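Local coordinates for putative secreted protein (Streptomyces sp. SirexAA-E, PDB 4PEY) that hydrolyses laminarin and laminarioligosaccharides as an exo-beta-1,3-glucanase, releasing glucose units successively from the non-reducing ends of the chain, at residues Val14-Leu20 with Leu260-Val265; Thr105-Trp109 with Trp400-His406; Gly409-Glu413 with Ala460-Pro464. The protein carries 1 engineered substitution. The contacts are given in a common frame with arbitrary orientation. Numbering follows the deposited sequence.

Contact 1: Val14-Leu20 with Leu260-Val265; sequences VVGGGDL and LDQFYV
The N-terminal peptide Val14-Leu20 runs as an extended, irregular loop across Leu260-Val265, where a short 3-10 turn (260-262, closed by Phe263 N to Leu260 O, 2.9 Å) leads into the first strand of the second beta-helical domain. Val14 (chi1 t) points toward Tyr264 and sets Val14 CG1 3.5 Å from Tyr264 CD1. At Gly16 (phi/psi -85/160), CA lies 3.5 Å from Asp261 O in a CA-H...O contact; a CB here would clash with that oxygen. Gly17 (75/-162) is nearest Asp261, CA to CA 3.8 Å. Gly17 N donates a hydrogen bond to Phe263 O at 2.8 Å. One water bridges Val15 O (2.8 Å), Gly17 O (2.7 Å) and Val265 N (2.9 Å). At Gly18 (108/-175) the backbone angles themselves call for glycine. Asp19 O sits 3.6 Å from Val265 CG1. Leu20 (m, t) brings CD2 to 4.1 Å from Val265 CG1. The chemistry implies backbone-led docking: Gly16 and Gly17 permit close approach, one direct hydrogen bond and a water hold the middle, and apolar side chains pack towards both ends.

Contact 2: Thr105-Trp109 with Trp400-His406; sequences TQNFW and WVWRADH. With BGC (beta-D-glucopyranose), chain B.
An aromatic cluster joins the two beta-helical domains of this family 55 glycosidase and borders its glucose-binding pocket. Residues 105-109 form a loop of the first domain. Residues 400-403 are a strand of the second, and 404-406 turn out of it. The touching parts 106-109 and 400-406 run 136° apart, with backbones well separated: the nearest CA pairs are Trp109 with Trp400 at 9.7 Å and Gln106 with His406 at 9.8 Å. Side chains fill the gap.

Trp400 (chi1 t, chi2 36°) points toward the loop. Trp400 CH2 lies over one face of Phe108, 3.4 Å from Phe108 CD1. The planes meet obliquely at 44°; the Phe108 ring and the six-membered ring of Trp400 have centroids 4.5 Å apart. Trp400 CZ3 is 3.5 Å from Trp109 NE1. Trp109 takes a left-handed backbone (56/63), and its edge meets the face of Trp402 in an offset edge-to-face pair, planes at 74° and six-membered ring centroids 5.6 Å apart.

His406 (chi1 p, chi2 -90°) closes the other end. Gln106 CD lies over the ring face of His406, 3.3 Å from His406 NE2. Gln49 bonds both His406 NE2 and Gln106 OE1. His406 CE1 is 3.9 Å from Phe108 CE2, and His406 ND1 donates to Asp405 OD1 at 2.7 Å.

The glucose of chain B sits beside the cluster. Trp402 NE1 donates to glucose O3 at 3.1 Å. Phe108 CZ is 3.5 Å from glucose O4. Asp405 grips two hydroxyls: glucose O6 donates to Asp405 OD1 and glucose O4 to Asp405 OD2, each at 2.7 Å.

Contact 3: Gly409-Glu413 with Ala460-Pro464; sequences GVGWE and AYDAP. With BGC (beta-D-glucopyranose), chain C; BGC (beta-D-glucopyranose), chain B.
This is a loop-to-loop packing contact between two loops of the second domain, next to the substrate pocket that Tyr461 lines. Neither segment has regular secondary structure, and they come nearest at Trp412 and Asp462, CA to CA 5.9 Å. Trp412 dominates. Its chi1 is t and chi2 -116°; its CA-to-CB bond points toward residues 460-464, and the indole lies against them. One ring face receives two CH-pi contacts. Pro464 CD stands 3.5 Å from the centroid of the Trp412 five-membered ring, almost on its normal. Ala463 CA stands 3.8 Å from the centroid of the six-membered ring. At the ring edge, Trp412 CZ3 is 3.8 Å from Ala460 CB, and Trp412 CE3 is 3.4 Å from Asp462 OD1. Asp462 (chi1 p) also brings OD2 to 3.6 Å from Gly411 C, but its strongest polar partner is Arg403, which forms a salt bridge with OD2.

Tyr461 turns the other way. Its CB points away from residues 409-413. Tyr461 OH lies 3.0 Å from O4 of the chain C glucose and 3.5 Å from C2 of the chain B glucose. One short loop thus packs on Trp412 and lines the experimentally defined substrate site. It follows strand 450-458, where the engineered Ala458 replaces the inferred proton donor. The partner loop links strand 399-403 to strand 419-423, so the contact joins two loops leaving the parallel beta-helix.

How the contacts relate
Contact 2 is the core contact, buried near the middle of the chain. Contacts 1 and 3 are partly buried and lie farther out. Contacts 1 and 2 each include a strand of the same large sheet of the second domain, yet their nearest atoms are about 17 Å apart. Contacts 2 and 3 touch. Arg403 of contact 2 forms a salt bridge from NH2 to Asp462 OD2 of contact 3 at 3.0 Å, and both contacts reach the chain B glucose. Contact 1 uses glycine backbone and water, with apolar side chains toward the ends, far from any site. Contact 2 uses a cluster of aromatic rings, mostly at oblique angles, beside the sugar. Contact 3 rests a single indole against alanine, proline and the side chain of Asp462.

Contact 1: Val14-Leu20 with Leu260-Val265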
loop_
_atom_site.group_PDB
_atom_site.type_symbol
_atom_site.label_atom_id
_atom_site.label_comp_id
_atom_site.label_asym_id
_atom_site.label_seq_id
_atom_site.Cartn_x
_atom_site.Cartn_y
_atom_site.Cartn_z
ATOM N N VAL A 14 7.575 22.959 21.247
ATOM C CA VAL A 14 6.426 22.307 20.624
ATOM C C VAL A 14 5.572 21.559 21.645
ATOM O O VAL A 14 6.082 20.764 22.434
ATOM C CB VAL A 14 6.869 21.321 19.523
ATOM C CG1 VAL A 14 5.653 20.731 18.839
ATOM C CG2 VAL A 14 7.762 22.022 18.506
ATOM N N VAL A 15 4.267 21.810 21.624
ATOM C CA VAL A 15 3.371 21.194 22.595
ATOM C C VAL A 15 2.696 19.959 22.000
ATOM O O VAL A 15 2.230 19.979 20.858
ATOM C CB VAL A 15 2.305 22.201 23.093
ATOM C CG1 VAL A 15 1.595 22.856 21.921
ATOM C CG2 VAL A 15 1.307 21.523 24.024
ATOM N N GLY A 16 2.673 18.876 22.770
ATOM C CA GLY A 16 2.051 17.641 22.329
ATOM C C GLY A 16 0.557 17.606 22.599
ATOM O O GLY A 16 0.047 18.355 23.436
ATOM N N GLY A 17 -0.141 16.730 21.880
ATOM C CA GLY A 17 -1.567 16.530 22.068
ATOM C C GLY A 17 -2.428 17.641 21.496
ATOM O O GLY A 17 -1.990 18.428 20.658
ATOM N N GLY A 18 -3.669 17.704 21.952
ATOM C CA GLY A 18 -4.578 18.736 21.494
ATOM C C GLY A 18 -5.660 18.212 20.574
ATOM O O GLY A 18 -5.777 17.007 20.346
ATOM N N ASP A 19 -6.453 19.139 20.053
ATOM C CA ASP A 19 -7.588 18.836 19.190
ATOM C C ASP A 19 -7.146 18.209 17.867
ATOM O O ASP A 19 -6.115 18.588 17.309
ATOM C CB ASP A 19 -8.378 20.118 18.928
ATOM C CG ASP A 19 -9.688 19.865 18.220
ATOM O OD1 ASP A 19 -10.631 19.373 18.875
ATOM O OD2 ASP A 19 -9.781 20.172 17.016
ATOM N N LEU A 20 -7.929 17.259 17.365
ATOM C CA LEU A 20 -7.609 16.584 16.106
ATOM C C LEU A 20 -8.096 17.346 14.868
ATOM O O LEU A 20 -7.796 16.963 13.742
ATOM C CB LEU A 20 -8.193 15.170 16.105
ATOM C CG LEU A 20 -7.619 14.252 17.183
ATOM C CD1 LEU A 20 -8.233 12.860 17.097
ATOM C CD2 LEU A 20 -6.100 14.195 17.064
ATOM N N LEU A 260 -1.569 10.462 23.557
ATOM C CA LEU A 260 -1.647 11.489 22.527
ATOM C C LEU A 260 -0.773 12.703 22.849
ATOM O O LEU A 260 -0.297 13.383 21.935
ATOM C CB LEU A 260 -3.101 11.930 22.327
ATOM C CG LEU A 260 -3.370 12.925 21.195
ATOM C CD1 LEU A 260 -3.053 12.293 19.850
ATOM C CD2 LEU A 260 -4.811 13.415 21.232
ATOM N N ASP A 261 -0.543 12.981 24.131
ATOM C CA ASP A 261 0.256 14.156 24.469
ATOM C C ASP A 261 1.745 13.933 24.171
ATOM O O ASP A 261 2.554 14.850 24.317
ATOM C CB ASP A 261 0.021 14.603 25.932
ATOM C CG ASP A 261 0.577 13.638 26.988
ATOM O OD1 ASP A 261 1.350 12.713 26.686
ATOM O OD2 ASP A 261 0.245 13.849 28.180
ATOM N N GLN A 262 2.099 12.730 23.722
ATOM C CA GLN A 262 3.469 12.482 23.279
ATOM C C GLN A 262 3.580 12.600 21.759
ATOM O O GLN A 262 4.625 12.301 21.177
ATOM C CB GLN A 262 3.950 11.111 23.761
ATOM C CG GLN A 262 4.150 11.054 25.276
ATOM C CD GLN A 262 4.538 9.678 25.780
ATOM O OE1 GLN A 262 4.961 8.814 25.012
ATOM N NE2 GLN A 262 4.391 9.466 27.083
ATOM N N PHE A 263 2.497 13.057 21.129
ATOM C CA PHE A 263 2.457 13.303 19.687
ATOM C C PHE A 263 2.324 14.787 19.384
ATOM O O PHE A 263 1.523 15.474 20.016
ATOM C CB PHE A 263 1.277 12.569 19.031
ATOM C CG PHE A 263 1.508 11.108 18.819
ATOM C CD1 PHE A 263 1.454 10.219 19.882
ATOM C CD2 PHE A 263 1.757 10.616 17.543
ATOM C CE1 PHE A 263 1.661 8.864 19.682
ATOM C CE2 PHE A 263 1.972 9.266 17.331
ATOM C CZ PHE A 263 1.925 8.387 18.400
ATOM N N TYR A 264 3.097 15.277 18.418
ATOM C CA TYR A 264 2.792 16.564 17.805
ATOM C C TYR A 264 1.652 16.338 16.822
ATOM O O TYR A 264 1.783 15.544 15.889
ATOM C CB TYR A 264 4.014 17.158 17.094
ATOM C CG TYR A 264 3.723 18.442 16.344
ATOM C CD1 TYR A 264 3.047 19.488 16.950
ATOM C CD2 TYR A 264 4.139 18.611 15.029
ATOM C CE1 TYR A 264 2.787 20.669 16.260
ATOM C CE2 TYR A 264 3.879 19.780 14.335
ATOM C CZ TYR A 264 3.205 20.806 14.953
ATOM O OH TYR A 264 2.952 21.975 14.264
ATOM N N VAL A 265 0.527 17.002 17.060
ATOM C CA VAL A 265 -0.646 16.858 16.212
ATOM C C VAL A 265 -0.527 17.857 15.077
ATOM O O VAL A 265 -0.744 19.056 15.263
ATOM C CB VAL A 265 -1.945 17.066 17.015
ATOM C CG1 VAL A 265 -3.172 16.968 16.118
ATOM C CG2 VAL A 265 -2.027 16.042 18.145
HETATM O O HOH W 1 0.233 18.924 19.234
#

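Contact 2: Thr105-Trp109 with Trp400-His406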
loop_
_atom_site.group_PDB
_atom_site.type_symbol
_atom_site.label_atom_id
_atom_site.label_comp_id
_atom_site.label_asym_id
_atom_site.label_seq_id
_atom_site.Cartn_x
_atom_site.Cartn_y
_atom_site.Cartn_z
ATOM N N THR A 105 -11.331 -0.003 -11.084
ATOM C CA THR A 105 -9.881 0.169 -11.202
ATOM C C THR A 105 -9.362 1.574 -10.886
ATOM O O THR A 105 -8.158 1.821 -11.014
ATOM C CB THR A 105 -9.356 -0.209 -12.617
ATOM O OG1 THR A 105 -9.939 0.647 -13.611
ATOM C CG2 THR A 105 -9.650 -1.669 -12.932
ATOM N N GLN A 106 -10.236 2.489 -10.475
ATOM C CA GLN A 106 -9.749 3.771 -9.958
ATOM C C GLN A 106 -10.219 4.010 -8.515
ATOM O O GLN A 106 -10.203 5.142 -8.028
ATOM C CB GLN A 106 -10.160 4.926 -10.893
ATOM C CG GLN A 106 -9.492 4.753 -12.266
ATOM C CD GLN A 106 -9.725 5.869 -13.264
ATOM O OE1 GLN A 106 -10.191 6.960 -12.925
ATOM N NE2 GLN A 106 -9.374 5.598 -14.517
ATOM N N ASN A 107 -10.596 2.936 -7.823
ATOM C CA ASN A 107 -11.032 3.050 -6.428
ATOM C C ASN A 107 -9.822 3.033 -5.484
ATOM O O ASN A 107 -9.515 2.008 -4.850
ATOM C CB ASN A 107 -12.027 1.935 -6.075
ATOM C CG ASN A 107 -13.439 2.223 -6.595
ATOM O OD1 ASN A 107 -13.696 3.296 -7.148
ATOM N ND2 ASN A 107 -14.360 1.267 -6.418
ATOM N N PHE A 108 -9.158 4.189 -5.409
ATOM C CA PHE A 108 -7.888 4.374 -4.702
ATOM C C PHE A 108 -8.032 5.148 -3.394
ATOM O O PHE A 108 -9.053 5.790 -3.157
ATOM C CB PHE A 108 -6.887 5.176 -5.547
ATOM C CG PHE A 108 -6.683 4.680 -6.956
ATOM C CD1 PHE A 108 -6.475 3.334 -7.231
ATOM C CD2 PHE A 108 -6.653 5.591 -8.010
ATOM C CE1 PHE A 108 -6.260 2.907 -8.541
ATOM C CE2 PHE A 108 -6.425 5.177 -9.316
ATOM C CZ PHE A 108 -6.229 3.830 -9.583
ATOM N N TRP A 109 -6.959 5.124 -2.599
ATOM C CA TRP A 109 -6.700 6.077 -1.509
ATOM C C TRP A 109 -7.834 6.141 -0.488
ATOM O O TRP A 109 -8.465 7.181 -0.298
ATOM C CB TRP A 109 -6.403 7.495 -2.066
ATOM C CG TRP A 109 -5.217 7.533 -3.020
ATOM C CD1 TRP A 109 -3.946 7.085 -2.775
ATOM C CD2 TRP A 109 -5.208 8.034 -4.368
ATOM N NE1 TRP A 109 -3.152 7.272 -3.885
ATOM C CE2 TRP A 109 -3.905 7.852 -4.877
ATOM C CE3 TRP A 109 -6.174 8.624 -5.193
ATOM C CZ2 TRP A 109 -3.550 8.215 -6.177
ATOM C CZ3 TRP A 109 -5.824 8.981 -6.484
ATOM C CH2 TRP A 109 -4.520 8.778 -6.966
ATOM N N TRP A 400 2.021 1.568 -2.396
ATOM C CA TRP A 400 1.665 1.784 -3.794
ATOM C C TRP A 400 2.465 2.974 -4.247
ATOM O O TRP A 400 2.256 4.090 -3.760
ATOM C CB TRP A 400 0.172 2.058 -3.993
ATOM C CG TRP A 400 -0.304 2.130 -5.455
ATOM C CD1 TRP A 400 0.144 1.388 -6.518
ATOM C CD2 TRP A 400 -1.340 2.986 -5.977
ATOM N NE1 TRP A 400 -0.560 1.725 -7.667
ATOM C CE2 TRP A 400 -1.476 2.697 -7.354
ATOM C CE3 TRP A 400 -2.175 3.954 -5.407
ATOM C CZ2 TRP A 400 -2.413 3.342 -8.162
ATOM C CZ3 TRP A 400 -3.104 4.604 -6.218
ATOM C CH2 TRP A 400 -3.201 4.306 -7.582
ATOM N N VAL A 401 3.383 2.729 -5.173
ATOM C CA VAL A 401 4.250 3.767 -5.695
ATOM C C VAL A 401 3.849 3.906 -7.157
ATOM O O VAL A 401 4.060 2.993 -7.954
ATOM C CB VAL A 401 5.741 3.395 -5.502
ATOM C CG1 VAL A 401 6.656 4.455 -6.093
ATOM C CG2 VAL A 401 6.029 3.196 -4.024
ATOM N N TRP A 402 3.256 5.048 -7.496
ATOM C CA TRP A 402 2.456 5.166 -8.716
ATOM C C TRP A 402 2.759 6.410 -9.528
ATOM O O TRP A 402 2.451 7.526 -9.100
ATOM C CB TRP A 402 0.971 5.154 -8.333
ATOM C CG TRP A 402 -0.068 5.227 -9.441
ATOM C CD1 TRP A 402 -0.421 4.226 -10.309
ATOM C CD2 TRP A 402 -0.949 6.324 -9.721
ATOM N NE1 TRP A 402 -1.458 4.642 -11.123
ATOM C CE2 TRP A 402 -1.795 5.927 -10.785
ATOM C CE3 TRP A 402 -1.101 7.609 -9.183
ATOM C CZ2 TRP A 402 -2.778 6.768 -11.310
ATOM C CZ3 TRP A 402 -2.067 8.444 -9.716
ATOM C CH2 TRP A 402 -2.897 8.017 -10.765
ATOM N N ARG A 403 3.363 6.219 -10.699
ATOM C CA ARG A 403 3.434 7.293 -11.680
ATOM C C ARG A 403 2.070 7.349 -12.373
ATOM O O ARG A 403 1.611 6.345 -12.926
ATOM C CB ARG A 403 4.568 7.072 -12.686
ATOM C CG ARG A 403 4.534 8.081 -13.823
ATOM C CD ARG A 403 5.725 7.986 -14.773
ATOM N NE ARG A 403 5.495 8.869 -15.912
ATOM C CZ ARG A 403 5.064 8.478 -17.108
ATOM N NH1 ARG A 403 4.860 7.193 -17.383
ATOM N NH2 ARG A 403 4.851 9.380 -18.044
ATOM N N ALA A 404 1.402 8.502 -12.316
ATOM C CA ALA A 404 0.018 8.593 -12.797
ATOM C C ALA A 404 -0.108 8.254 -14.285
ATOM O O ALA A 404 0.668 8.743 -15.108
ATOM C CB ALA A 404 -0.554 9.991 -12.539
ATOM N N ASP A 405 -1.090 7.419 -14.612
ATOM C CA ASP A 405 -1.408 7.069 -15.997
ATOM C C ASP A 405 -2.598 7.854 -16.530
ATOM O O ASP A 405 -2.894 7.809 -17.719
ATOM C CB ASP A 405 -1.734 5.587 -16.095
ATOM C CG ASP A 405 -2.916 5.226 -15.230
ATOM O OD1 ASP A 405 -4.056 5.155 -15.748
ATOM O OD2 ASP A 405 -2.707 5.080 -14.009
ATOM N N HIS A 406 -3.307 8.535 -15.634
ATOM C CA HIS A 406 -4.469 9.329 -16.023
ATOM C C HIS A 406 -4.594 10.505 -15.067
ATOM O O HIS A 406 -3.928 10.536 -14.031
ATOM C CB HIS A 406 -5.747 8.479 -16.024
ATOM C CG HIS A 406 -6.126 7.950 -14.675
ATOM N ND1 HIS A 406 -5.672 6.738 -14.194
ATOM C CD2 HIS A 406 -6.924 8.462 -13.707
ATOM C CE1 HIS A 406 -6.163 6.536 -12.984
ATOM N NE2 HIS A 406 -6.924 7.568 -12.662
HETATM C C2 BGC B . -3.724 0.214 -13.262
HETATM C C3 BGC B . -3.774 1.531 -12.493
HETATM C C4 BGC B . -4.481 2.586 -13.329
HETATM C C5 BGC B . -5.863 2.088 -13.718
HETATM C C6 BGC B . -6.612 3.137 -14.526
HETATM C C1 BGC B . -5.085 -0.158 -13.857
HETATM O O2 BGC B . -3.262 -0.814 -12.398
HETATM O O3 BGC B . -2.462 1.969 -12.209
HETATM O O4 BGC B . -4.571 3.801 -12.622
HETATM O O5 BGC B . -5.701 0.936 -14.512
HETATM O O6 BGC B . -6.023 3.253 -15.801
#

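Contact 3: Gly409-Glu413 with Ala460-Pro464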
loop_
_atom_site.group_PDB
_atom_site.type_symbol
_atom_site.label_atom_id
_atom_site.label_comp_id
_atom_site.label_asym_id
_atom_site.label_seq_id
_atom_site.Cartn_x
_atom_site.Cartn_y
_atom_site.Cartn_z
ATOM N N GLY A 409 -1.825 16.676 -15.783
ATOM C CA GLY A 409 -0.382 16.777 -15.652
ATOM C C GLY A 409 0.317 15.457 -15.910
ATOM O O GLY A 409 1.321 15.148 -15.273
ATOM N N VAL A 410 -0.215 14.688 -16.856
ATOM C CA VAL A 410 0.323 13.374 -17.203
ATOM C C VAL A 410 0.889 13.377 -18.622
ATOM O O VAL A 410 0.282 13.921 -19.546
ATOM C CB VAL A 410 -0.773 12.277 -17.079
ATOM C CG1 VAL A 410 -0.265 10.921 -17.563
ATOM C CG2 VAL A 410 -1.271 12.182 -15.634
ATOM N N GLY A 411 2.063 12.779 -18.790
ATOM C CA GLY A 411 2.687 12.668 -20.095
ATOM C C GLY A 411 4.076 12.082 -19.967
ATOM O O GLY A 411 4.699 12.194 -18.911
ATOM N N TRP A 412 4.571 11.483 -21.049
ATOM C CA TRP A 412 5.862 10.804 -21.043
ATOM C C TRP A 412 6.971 11.701 -20.478
ATOM O O TRP A 412 7.869 11.237 -19.777
ATOM C CB TRP A 412 6.212 10.336 -22.459
ATOM C CG TRP A 412 7.468 9.514 -22.538
ATOM C CD1 TRP A 412 8.620 9.843 -23.193
ATOM C CD2 TRP A 412 7.699 8.231 -21.943
ATOM N NE1 TRP A 412 9.550 8.851 -23.046
ATOM C CE2 TRP A 412 9.019 7.851 -22.276
ATOM C CE3 TRP A 412 6.922 7.368 -21.163
ATOM C CZ2 TRP A 412 9.581 6.642 -21.857
ATOM C CZ3 TRP A 412 7.483 6.161 -20.746
ATOM C CH2 TRP A 412 8.798 5.810 -21.098
ATOM N N GLU A 413 6.894 12.992 -20.774
ATOM C CA GLU A 413 7.827 13.918 -20.153
ATOM C C GLU A 413 7.153 14.756 -19.063
ATOM O O GLU A 413 7.782 15.054 -18.056
ATOM C CB GLU A 413 8.488 14.808 -21.210
ATOM C CG GLU A 413 9.607 14.091 -21.986
ATOM C CD GLU A 413 10.592 13.346 -21.073
ATOM O OE1 GLU A 413 11.409 14.006 -20.384
ATOM O OE2 GLU A 413 10.548 12.092 -21.041
ATOM N N ALA A 460 4.658 1.517 -17.880
ATOM C CA ALA A 460 4.204 2.792 -18.441
ATOM C C ALA A 460 3.365 2.564 -19.696
ATOM O O ALA A 460 3.768 1.808 -20.575
ATOM C CB ALA A 460 5.399 3.685 -18.768
ATOM N N TYR A 461 2.212 3.225 -19.784
ATOM C CA TYR A 461 1.339 3.080 -20.956
ATOM C C TYR A 461 1.772 3.984 -22.106
ATOM O O TYR A 461 1.408 3.748 -23.269
ATOM C CB TYR A 461 -0.118 3.416 -20.625
ATOM C CG TYR A 461 -0.765 2.605 -19.532
ATOM C CD1 TYR A 461 -0.208 1.409 -19.086
ATOM C CD2 TYR A 461 -1.951 3.036 -18.951
ATOM C CE1 TYR A 461 -0.821 0.667 -18.078
ATOM C CE2 TYR A 461 -2.568 2.307 -17.953
ATOM C CZ TYR A 461 -2.000 1.126 -17.521
ATOM O OH TYR A 461 -2.616 0.405 -16.527
ATOM N N ASP A 462 2.518 5.035 -21.775
ATOM C CA ASP A 462 2.666 6.159 -22.692
ATOM C C ASP A 462 4.051 6.279 -23.330
ATOM O O ASP A 462 4.398 7.324 -23.887
ATOM C CB ASP A 462 2.275 7.473 -21.983
ATOM C CG ASP A 462 2.966 7.678 -20.636
ATOM O OD1 ASP A 462 3.688 6.782 -20.150
ATOM O OD2 ASP A 462 2.752 8.757 -20.044
ATOM N N ALA A 463 4.821 5.198 -23.287
ATOM C CA ALA A 463 6.068 5.140 -24.040
ATOM C C ALA A 463 5.751 5.397 -25.511
ATOM O O ALA A 463 4.907 4.716 -26.088
ATOM C CB ALA A 463 6.745 3.791 -23.859
ATOM N N PRO A 464 6.410 6.394 -26.121
ATOM C CA PRO A 464 6.005 6.770 -27.483
ATOM C C PRO A 464 6.467 5.788 -28.558
ATOM O O PRO A 464 5.821 5.672 -29.607
ATOM C CB PRO A 464 6.662 8.144 -27.678
ATOM C CG PRO A 464 7.791 8.183 -26.716
ATOM C CD PRO A 464 7.346 7.365 -25.524
HETATM C C2 BGC C . -6.254 -2.863 -15.678
HETATM C C3 BGC C . -5.997 -1.363 -15.732
HETATM C C4 BGC C . -5.656 -0.950 -17.156
HETATM C C5 BGC C . -6.752 -1.424 -18.095
HETATM C C6 BGC C . -6.429 -1.023 -19.529
HETATM C C1 BGC C . -7.246 -3.307 -16.746
HETATM O O2 BGC C . -6.793 -3.179 -14.412
HETATM O O3 BGC C . -4.882 -1.148 -14.839
HETATM O O4 BGC C . -5.498 0.455 -17.204
HETATM O O5 BGC C . -6.845 -2.836 -18.019
HETATM O O6 BGC C . -7.490 -1.418 -20.374
HETATM C C2 BGC B . -3.724 0.214 -13.262
HETATM C C3 BGC B . -3.774 1.531 -12.493
HETATM C C4 BGC B . -4.481 2.586 -13.329
HETATM C C5 BGC B . -5.863 2.088 -13.718
HETATM C C6 BGC B . -6.612 3.137 -14.526
HETATM C C1 BGC B . -5.085 -0.158 -13.857
HETATM O O2 BGC B . -3.262 -0.814 -12.398
HETATM O O3 BGC B . -2.462 1.969 -12.209
HETATM O O4 BGC B . -4.571 3.801 -12.622
HETATM O O5 BGC B . -5.701 0.936 -14.512
HETATM O O6 BGC B . -6.023 3.253 -15.801
#